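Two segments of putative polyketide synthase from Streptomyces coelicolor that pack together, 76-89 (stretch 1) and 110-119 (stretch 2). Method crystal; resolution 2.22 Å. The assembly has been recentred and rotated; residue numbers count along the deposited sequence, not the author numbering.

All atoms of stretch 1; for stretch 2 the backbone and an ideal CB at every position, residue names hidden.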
# COMPACT_ATOMS: atom_id res chain seq x y z
N ARG A 76 4.99 17.11 -11.49
CA ARG A 76 4.63 15.83 -12.10
C ARG A 76 3.54 15.19 -11.22
O ARG A 76 2.50 14.78 -11.71
CB ARG A 76 5.85 14.90 -12.15
CG ARG A 76 6.15 14.25 -13.51
CD ARG A 76 6.92 15.20 -14.39
NE ARG A 76 7.40 14.68 -15.67
CZ ARG A 76 8.26 13.67 -15.84
NH1 ARG A 76 8.77 13.02 -14.80
NH2 ARG A 76 8.69 13.36 -17.06
N ASN A 77 3.79 15.11 -9.92
CA ASN A 77 2.82 14.49 -9.03
C ASN A 77 1.50 15.27 -8.98
O ASN A 77 0.44 14.69 -8.72
CB ASN A 77 3.41 14.32 -7.64
CG ASN A 77 2.84 13.13 -6.91
OD1 ASN A 77 3.10 11.98 -7.28
ND2 ASN A 77 2.04 13.38 -5.89
N LYS A 78 1.57 16.58 -9.21
CA LYS A 78 0.37 17.41 -9.24
C LYS A 78 -0.43 16.94 -10.46
O LYS A 78 -1.64 16.72 -10.38
CB LYS A 78 0.72 18.89 -9.39
CG LYS A 78 0.39 19.76 -8.18
CD LYS A 78 1.47 19.67 -7.13
CE LYS A 78 2.57 20.67 -7.40
NZ LYS A 78 2.16 22.07 -7.08
N VAL A 79 0.24 16.76 -11.59
CA VAL A 79 -0.45 16.29 -12.78
C VAL A 79 -1.10 14.93 -12.50
O VAL A 79 -2.22 14.66 -12.94
CB VAL A 79 0.49 16.11 -13.96
CG1 VAL A 79 -0.28 15.60 -15.16
CG2 VAL A 79 1.20 17.42 -14.25
N TYR A 80 -0.39 14.09 -11.74
CA TYR A 80 -0.89 12.78 -11.39
C TYR A 80 -2.24 12.84 -10.71
O TYR A 80 -3.18 12.19 -11.16
CB TYR A 80 0.14 12.02 -10.52
CG TYR A 80 -0.37 10.72 -9.93
CD1 TYR A 80 -0.83 10.67 -8.61
CD2 TYR A 80 -0.47 9.56 -10.70
CE1 TYR A 80 -1.38 9.50 -8.08
CE2 TYR A 80 -1.01 8.39 -10.18
CZ TYR A 80 -1.47 8.36 -8.87
OH TYR A 80 -2.03 7.21 -8.35
N GLU A 81 -2.38 13.63 -9.64
CA GLU A 81 -3.68 13.68 -8.96
C GLU A 81 -4.77 14.37 -9.75
O GLU A 81 -5.93 13.96 -9.69
CB GLU A 81 -3.58 14.31 -7.55
CG GLU A 81 -3.08 15.72 -7.46
CD GLU A 81 -3.38 16.35 -6.10
OE1 GLU A 81 -2.78 17.41 -5.77
OE2 GLU A 81 -4.22 15.81 -5.35
N ARG A 82 -4.43 15.40 -10.51
CA ARG A 82 -5.44 16.08 -11.32
C ARG A 82 -6.03 15.13 -12.36
O ARG A 82 -7.25 15.04 -12.52
CB ARG A 82 -4.85 17.28 -12.06
CG ARG A 82 -5.85 17.98 -12.98
CD ARG A 82 -5.15 18.91 -13.97
NE ARG A 82 -4.45 18.19 -15.03
CZ ARG A 82 -3.31 18.59 -15.57
NH1 ARG A 82 -2.73 19.70 -15.14
NH2 ARG A 82 -2.75 17.89 -16.56
N GLU A 83 -5.14 14.42 -13.06
CA GLU A 83 -5.56 13.49 -14.11
C GLU A 83 -6.33 12.29 -13.58
O GLU A 83 -7.17 11.74 -14.27
CB GLU A 83 -4.36 12.99 -14.92
CG GLU A 83 -3.63 14.05 -15.75
CD GLU A 83 -4.52 14.68 -16.81
OE1 GLU A 83 -5.44 14.00 -17.31
OE2 GLU A 83 -4.29 15.86 -17.15
N ALA A 84 -6.04 11.89 -12.35
CA ALA A 84 -6.72 10.75 -11.75
C ALA A 84 -8.11 11.16 -11.25
O ALA A 84 -9.06 10.38 -11.29
CB ALA A 84 -5.90 10.21 -10.61
N LYS A 85 -8.22 12.39 -10.77
CA LYS A 85 -9.50 12.85 -10.28
C LYS A 85 -10.48 13.06 -11.41
O LYS A 85 -11.65 12.71 -11.29
CB LYS A 85 -9.34 14.12 -9.45
CG LYS A 85 -8.85 13.81 -8.06
CD LYS A 85 -8.72 15.04 -7.20
CE LYS A 85 -8.40 14.67 -5.76
NZ LYS A 85 -7.79 15.80 -5.04
N SER A 86 -10.00 13.59 -12.53
CA SER A 86 -10.86 13.81 -13.69
C SER A 86 -11.09 12.58 -14.57
O SER A 86 -11.92 12.61 -15.47
CB SER A 86 -10.32 14.95 -14.56
OG SER A 86 -8.96 14.75 -14.88
N ARG A 87 -10.37 11.48 -14.32
CA ARG A 87 -10.55 10.29 -15.15
C ARG A 87 -11.06 9.03 -14.44
O ARG A 87 -11.87 8.29 -14.99
CB ARG A 87 -9.24 9.95 -15.87
CG ARG A 87 -8.71 11.03 -16.80
CD ARG A 87 -7.40 10.57 -17.43
NE ARG A 87 -6.73 11.62 -18.19
CZ ARG A 87 -6.97 11.90 -19.46
NH1 ARG A 87 -7.89 11.20 -20.12
NH2 ARG A 87 -6.29 12.86 -20.07
N VAL A 88 -10.58 8.78 -13.23
CA VAL A 88 -10.97 7.57 -12.51
C VAL A 88 -12.48 7.34 -12.36
O VAL A 88 -12.98 6.27 -12.69
CB VAL A 88 -10.27 7.51 -11.13
CG1 VAL A 88 -10.68 6.26 -10.39
CG2 VAL A 88 -8.76 7.52 -11.32
N PRO A 89 -13.22 8.35 -11.87
CA PRO A 89 -14.68 8.27 -11.66
C PRO A 89 -15.49 7.54 -12.75
O PRO A 89 -16.19 6.56 -12.48
CB PRO A 89 -15.07 9.73 -11.53
CG PRO A 89 -13.91 10.29 -10.77
CD PRO A 89 -12.73 9.69 -11.49
N UNK A 110 -9.93 -1.21 -3.39
CA UNK A 110 -8.55 -1.62 -3.51
C UNK A 110 -7.94 -0.79 -4.62
O UNK A 110 -8.11 -1.09 -5.81
CB UNK A 110 -8.42 -3.12 -3.79
N UNK A 111 -7.23 0.26 -4.23
CA UNK A 111 -6.61 1.18 -5.19
C UNK A 111 -5.13 0.90 -5.40
O UNK A 111 -4.33 1.04 -4.47
CB UNK A 111 -6.79 2.63 -4.72
N UNK A 112 -4.75 0.52 -6.62
CA UNK A 112 -3.34 0.26 -6.91
C UNK A 112 -2.74 1.20 -7.95
O UNK A 112 -3.30 1.44 -9.02
CB UNK A 112 -3.18 -1.18 -7.39
N UNK A 113 -1.58 1.74 -7.61
CA UNK A 113 -0.85 2.65 -8.47
C UNK A 113 0.57 2.82 -7.96
O UNK A 113 0.79 2.98 -6.77
CB UNK A 113 -1.56 4.00 -8.55
N UNK A 114 1.53 2.78 -8.87
CA UNK A 114 2.93 2.95 -8.49
C UNK A 114 3.54 4.09 -9.28
O UNK A 114 4.75 4.34 -9.21
CB UNK A 114 3.72 1.66 -8.72
N UNK A 115 2.70 4.80 -10.03
CA UNK A 115 3.17 5.88 -10.88
C UNK A 115 3.10 7.28 -10.29
O UNK A 115 3.40 8.26 -10.96
CB UNK A 115 2.37 5.86 -12.18
N UNK A 116 2.72 7.36 -9.03
CA UNK A 116 2.64 8.64 -8.38
C UNK A 116 2.43 8.36 -6.92
O UNK A 116 2.17 7.22 -6.53
CB UNK A 116 1.53 9.52 -8.96
N UNK A 117 2.52 9.38 -6.09
CA UNK A 117 2.33 9.16 -4.69
C UNK A 117 1.53 10.22 -3.99
O UNK A 117 1.84 11.41 -4.08
CB UNK A 117 3.69 9.03 -4.01
N UNK A 118 0.49 9.79 -3.29
CA UNK A 118 -0.31 10.72 -2.54
C UNK A 118 -0.85 10.09 -1.26
O UNK A 118 -1.17 8.90 -1.20
CB UNK A 118 -1.46 11.24 -3.41
N UNK A 119 -0.89 10.90 -0.20
CA UNK A 119 -1.41 10.46 1.07
C UNK A 119 -2.32 11.57 1.59
O UNK A 119 -1.87 12.70 1.76
CB UNK A 119 -0.29 10.13 2.06

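Position 110 lies on the strand, and its ideal CB has nothing of the helix within 5.5 Å. Stretch 1 sets no preference. The deposited residue is Ile-110, which makes no contact with the helix.

Position 111 also has nothing of the helix within 5.5 Å of its ideal CB, but its CA-to-CB bond points toward the helix. The gap is wide, so a long side chain is needed to cross it; an aromatic or a long aliphatic would suit. It is Tyr-111. Its OH gives a weak hydrogen bond to Tyr-80 OH at 3.5 Å and lies 4.2 Å from Ala-84 CB.

Position 112 points away and is unconstrained by the helix. It is Val-112.

Position 113 points toward the helix, and its ideal CB is 3.2 Å from Tyr-80 OH, which is tight. A small side chain fits best, and a polar one could use the hydroxyl: serine, cysteine or alanine are all plausible. It is Ser-113, with chi1 in t. Its OG and Tyr-80 OH share a 2.7 Å hydrogen bond.

Position 114 points away, and many residues would do. It is Cys-114.

Position 115 points sideways, with its ideal CB 4.7 Å from Tyr-80 CE2. Small or medium side chains, polar or not, could sit beside the ring. It is Thr-115, whose OG1 is 3.9 Å from Tyr-80 CE2. Its backbone O and Asn-77 OD1 both accept from water 1.

Position 116 is the most restrictive. An ideal CB would be 2.4 Å from Tyr-80 CG, a clash, so only glycine suits. The phi/psi of -170/170 is extended. Gly-116 CA lies over one face of the Tyr-80 ring, 3.8 Å from its centroid and 4° off the normal, a CH-pi contact that the missing side chain makes possible.

Position 117 points away, so the helix hardly limits the side chain, proline apart. The backbone does the work here: N gives a hydrogen bond to Asn-77 OD1 (2.9 Å), and O accepts one from Asn-77 ND2 (2.7 Å). Both ends of the Asn-77 side-chain amide are thus used. Any residue with a backbone N-H would serve; proline would not. It is Phe-117, whose CB comes no closer than 4.5 Å to Asn-77 OD1.

Position 118 points toward the helix, with its ideal CB 4.8 Å from Asn-77 ND2 and 5.0 Å from Tyr-80 CE1. There is room for a medium or long apolar chain; leucine or methionine would suit. It is Met-118. Its SD lies 3.7 Å from Tyr-80 CE1, oblique to the ring, and 3.8 Å from Glu-81 CB.

Position 119 is out of reach, and stretch 1 gives no guidance. It is Met-119.

Stretch 2 110-119: IYVSCTGFMM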
# COMPACT_ATOMS: atom_id res chain seq x y z
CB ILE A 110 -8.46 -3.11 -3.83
CG1 ILE A 110 -9.34 -3.89 -2.84
CG2 ILE A 110 -7.03 -3.59 -3.71
CD1 ILE A 110 -9.43 -5.38 -3.12
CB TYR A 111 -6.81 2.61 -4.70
CG TYR A 111 -6.45 3.69 -5.71
CD1 TYR A 111 -7.42 4.21 -6.58
CD2 TYR A 111 -5.15 4.19 -5.80
CE1 TYR A 111 -7.10 5.20 -7.50
CE2 TYR A 111 -4.83 5.19 -6.71
CZ TYR A 111 -5.80 5.69 -7.55
OH TYR A 111 -5.48 6.69 -8.44
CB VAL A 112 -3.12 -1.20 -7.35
CG1 VAL A 112 -3.58 -2.13 -6.25
CG2 VAL A 112 -3.85 -1.48 -8.65
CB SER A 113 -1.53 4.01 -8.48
OG SER A 113 -0.69 4.97 -9.10
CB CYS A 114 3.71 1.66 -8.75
SG CYS A 114 3.82 1.19 -10.47
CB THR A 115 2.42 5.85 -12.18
OG1 THR A 115 1.04 5.59 -11.91
CG2 THR A 115 2.99 4.75 -13.08
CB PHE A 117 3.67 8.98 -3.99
CG PHE A 117 3.54 8.61 -2.56
CD1 PHE A 117 3.49 9.59 -1.58
CD2 PHE A 117 3.41 7.27 -2.19
CE1 PHE A 117 3.31 9.24 -0.25
CE2 PHE A 117 3.23 6.91 -0.86
CZ PHE A 117 3.18 7.89 0.11
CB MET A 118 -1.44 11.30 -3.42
CG MET A 118 -2.19 10.33 -4.32
SD MET A 118 -3.39 11.15 -5.47
CE MET A 118 -4.49 11.96 -4.28
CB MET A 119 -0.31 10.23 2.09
CG MET A 119 -0.87 9.90 3.44
SD MET A 119 0.38 9.59 4.65
CE MET A 119 0.91 8.06 4.06
O HOH W 1 3.90 11.29 -10.15
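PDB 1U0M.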